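Local coordinates for molybdopterin adenylyltransferase (Helicobacter pylori, PDB 4XCW), which probably transfers the adenylyl group of ATP to molybdopterin, a late step in the biosynthesis of the molybdenum cofactor, at residues V21-S26 with Y46-D51. Residues are numbered along the deposited sequence; the frame is centred on the assembly and turned at random.
Sequences VYEDLS and YEIVAD
Tyr46 and Ile48 reach from strand 42-49 toward the turn that leads into helix 25-37, where Glu23 and Asp24 meet them. Tyr46 CG is anti to the backbone N (chi1 173°), and at the far end of the ring OH comes within 3.4 Å of Asp24 OD1. The carboxylate and ring planes are 79° apart, and OD1 approaches the ring obliquely. A water links the two segments: it donates to Glu23 O at 2.9 Å and is hydrogen-bonded to Tyr46 OH, also at 2.9 Å. Beside this bridge, the tip of Ile48 makes the carbon-to-carbon contact, CD1 lying 4.2 Å from Glu23 CG. The same CD1 has a polar neighbour in Asp24 OD1 at 4.1 Å, the two side chains crossing at about a right angle. As modelled, with high B, the Glu23 chain bends at chi2 (89°) and OE2 is hydrogen-bonded to Ser14 OG, just past strand 6-13. The 136 Å² buried, summed over both sides, and the bridging water mark a light surface contact partly mediated by solvent. It joins the entrance of helix 25-37 to the C-terminal end of strand 42-49, both parts of the beta-alpha-beta unit begun by strand 6-13 in the probable molybdopterin-binding domain.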
loop_
_atom_site.group_PDB
_atom_site.type_symbol
_atom_site.label_atom_id
_atom_site.label_comp_id
_atom_site.label_asym_id
_atom_site.label_seq_id
_atom_site.Cartn_x
_atom_site.Cartn_y
_atom_site.Cartn_z
ATOM N N VAL B 21 -5.615 26.231 23.696
ATOM C CA VAL B 21 -4.208 26.610 23.660
ATOM C C VAL B 21 -3.438 25.364 23.231
ATOM O O VAL B 21 -4.050 24.346 22.908
ATOM C CB VAL B 21 -3.695 27.139 25.018
ATOM C CG1 VAL B 21 -4.542 28.315 25.488
ATOM C CG2 VAL B 21 -3.682 26.034 26.063
ATOM N N TYR B 22 -2.109 25.445 23.214
ATOM C CA TYR B 22 -1.260 24.352 22.726
ATOM C C TYR B 22 -1.539 24.016 21.259
ATOM O O TYR B 22 -1.204 22.926 20.794
ATOM C CB TYR B 22 -1.436 23.077 23.565
ATOM C CG TYR B 22 -1.441 23.272 25.062
ATOM C CD1 TYR B 22 -0.519 24.105 25.682
ATOM C CD2 TYR B 22 -2.367 22.610 25.859
ATOM C CE1 TYR B 22 -0.524 24.277 27.055
ATOM C CE2 TYR B 22 -2.381 22.776 27.230
ATOM C CZ TYR B 22 -1.457 23.610 27.823
ATOM O OH TYR B 22 -1.470 23.776 29.189
ATOM N N GLU B 23 -2.146 24.949 20.531
ATOM C CA GLU B 23 -2.478 24.724 19.127
ATOM C C GLU B 23 -1.217 24.730 18.258
ATOM O O GLU B 23 -1.255 24.374 17.079
ATOM C CB GLU B 23 -3.473 25.786 18.639
ATOM C CG GLU B 23 -4.103 25.497 17.280
ATOM C CD GLU B 23 -5.377 24.680 17.381
ATOM O OE1 GLU B 23 -6.197 24.963 18.278
ATOM O OE2 GLU B 23 -5.558 23.758 16.559
ATOM N N ASP B 24 -0.095 25.115 18.856
ATOM C CA ASP B 24 1.159 25.246 18.126
ATOM C C ASP B 24 2.166 24.138 18.426
ATOM O O ASP B 24 3.230 24.097 17.814
ATOM C CB ASP B 24 1.800 26.602 18.430
ATOM C CG ASP B 24 1.228 27.724 17.589
ATOM O OD1 ASP B 24 0.132 27.547 17.014
ATOM O OD2 ASP B 24 1.879 28.786 17.501
ATOM N N LEU B 25 1.835 23.246 19.357
ATOM C CA LEU B 25 2.789 22.239 19.828
ATOM C C LEU B 25 3.350 21.352 18.716
ATOM O O LEU B 25 4.557 21.116 18.651
ATOM C CB LEU B 25 2.149 21.350 20.898
ATOM C CG LEU B 25 2.074 21.905 22.321
ATOM C CD1 LEU B 25 1.747 20.789 23.310
ATOM C CD2 LEU B 25 3.368 22.618 22.701
ATOM N N SER B 26 2.471 20.857 17.852
ATOM C CA SER B 26 2.884 19.968 16.772
ATOM C C SER B 26 3.779 20.696 15.779
ATOM O O SER B 26 4.815 20.174 15.372
ATOM C CB SER B 26 1.662 19.385 16.066
ATOM O OG SER B 26 0.903 18.603 16.973
ATOM N N TYR B 46 4.451 28.480 7.799
ATOM C CA TYR B 46 3.497 27.803 8.668
ATOM C C TYR B 46 2.092 28.365 8.502
ATOM O O TYR B 46 1.905 29.577 8.446
ATOM C CB TYR B 46 3.942 27.924 10.126
ATOM C CG TYR B 46 2.939 27.411 11.139
ATOM C CD1 TYR B 46 2.722 26.047 11.302
ATOM C CD2 TYR B 46 2.222 28.289 11.945
ATOM C CE1 TYR B 46 1.814 25.573 12.234
ATOM C CE2 TYR B 46 1.313 27.823 12.882
ATOM C CZ TYR B 46 1.113 26.462 13.019
ATOM O OH TYR B 46 0.214 25.988 13.946
ATOM N N GLU B 47 1.110 27.473 8.422
ATOM C CA GLU B 47 -0.286 27.871 8.311
ATOM C C GLU B 47 -1.181 26.899 9.057
ATOM O O GLU B 47 -0.969 25.689 9.006
ATOM C CB GLU B 47 -0.725 27.938 6.846
ATOM C CG GLU B 47 -0.244 29.159 6.098
ATOM C CD GLU B 47 -0.929 29.321 4.755
ATOM O OE1 GLU B 47 -0.634 30.315 4.059
ATOM O OE2 GLU B 47 -1.760 28.458 4.399
ATOM N N ILE B 48 -2.174 27.440 9.751
ATOM C CA ILE B 48 -3.222 26.635 10.356
ATOM C C ILE B 48 -4.436 26.684 9.444
ATOM O O ILE B 48 -4.924 27.762 9.114
ATOM C CB ILE B 48 -3.608 27.139 11.760
ATOM C CG1 ILE B 48 -2.362 27.307 12.628
ATOM C CG2 ILE B 48 -4.602 26.187 12.418
ATOM C CD1 ILE B 48 -2.664 27.732 14.057
ATOM N N VAL B 49 -4.917 25.520 9.034
ATOM C CA VAL B 49 -6.031 25.445 8.096
ATOM C C VAL B 49 -7.135 24.532 8.629
ATOM O O VAL B 49 -6.857 23.477 9.198
ATOM C CB VAL B 49 -5.540 24.955 6.714
ATOM C CG1 VAL B 49 -6.703 24.706 5.767
ATOM C CG2 VAL B 49 -4.596 25.979 6.119
ATOM N N ALA B 50 -8.385 24.957 8.462
ATOM C CA ALA B 50 -9.532 24.161 8.892
ATOM C C ALA B 50 -9.595 22.819 8.158
ATOM O O ALA B 50 -9.017 22.659 7.083
ATOM C CB ALA B 50 -10.821 24.939 8.680
ATOM N N ASP B 51 -10.297 21.857 8.748
ATOM C CA ASP B 51 -10.442 20.533 8.142
ATOM C C ASP B 51 -11.395 20.560 6.953
ATOM O O ASP B 51 -12.356 19.789 6.905
ATOM C CB ASP B 51 -10.949 19.519 9.172
ATOM C CG ASP B 51 -9.856 19.028 10.091
ATOM O OD1 ASP B 51 -8.767 18.676 9.590
ATOM O OD2 ASP B 51 -10.090 18.982 11.316
HETATM O O HOH W 1 0.613 23.352 15.129
#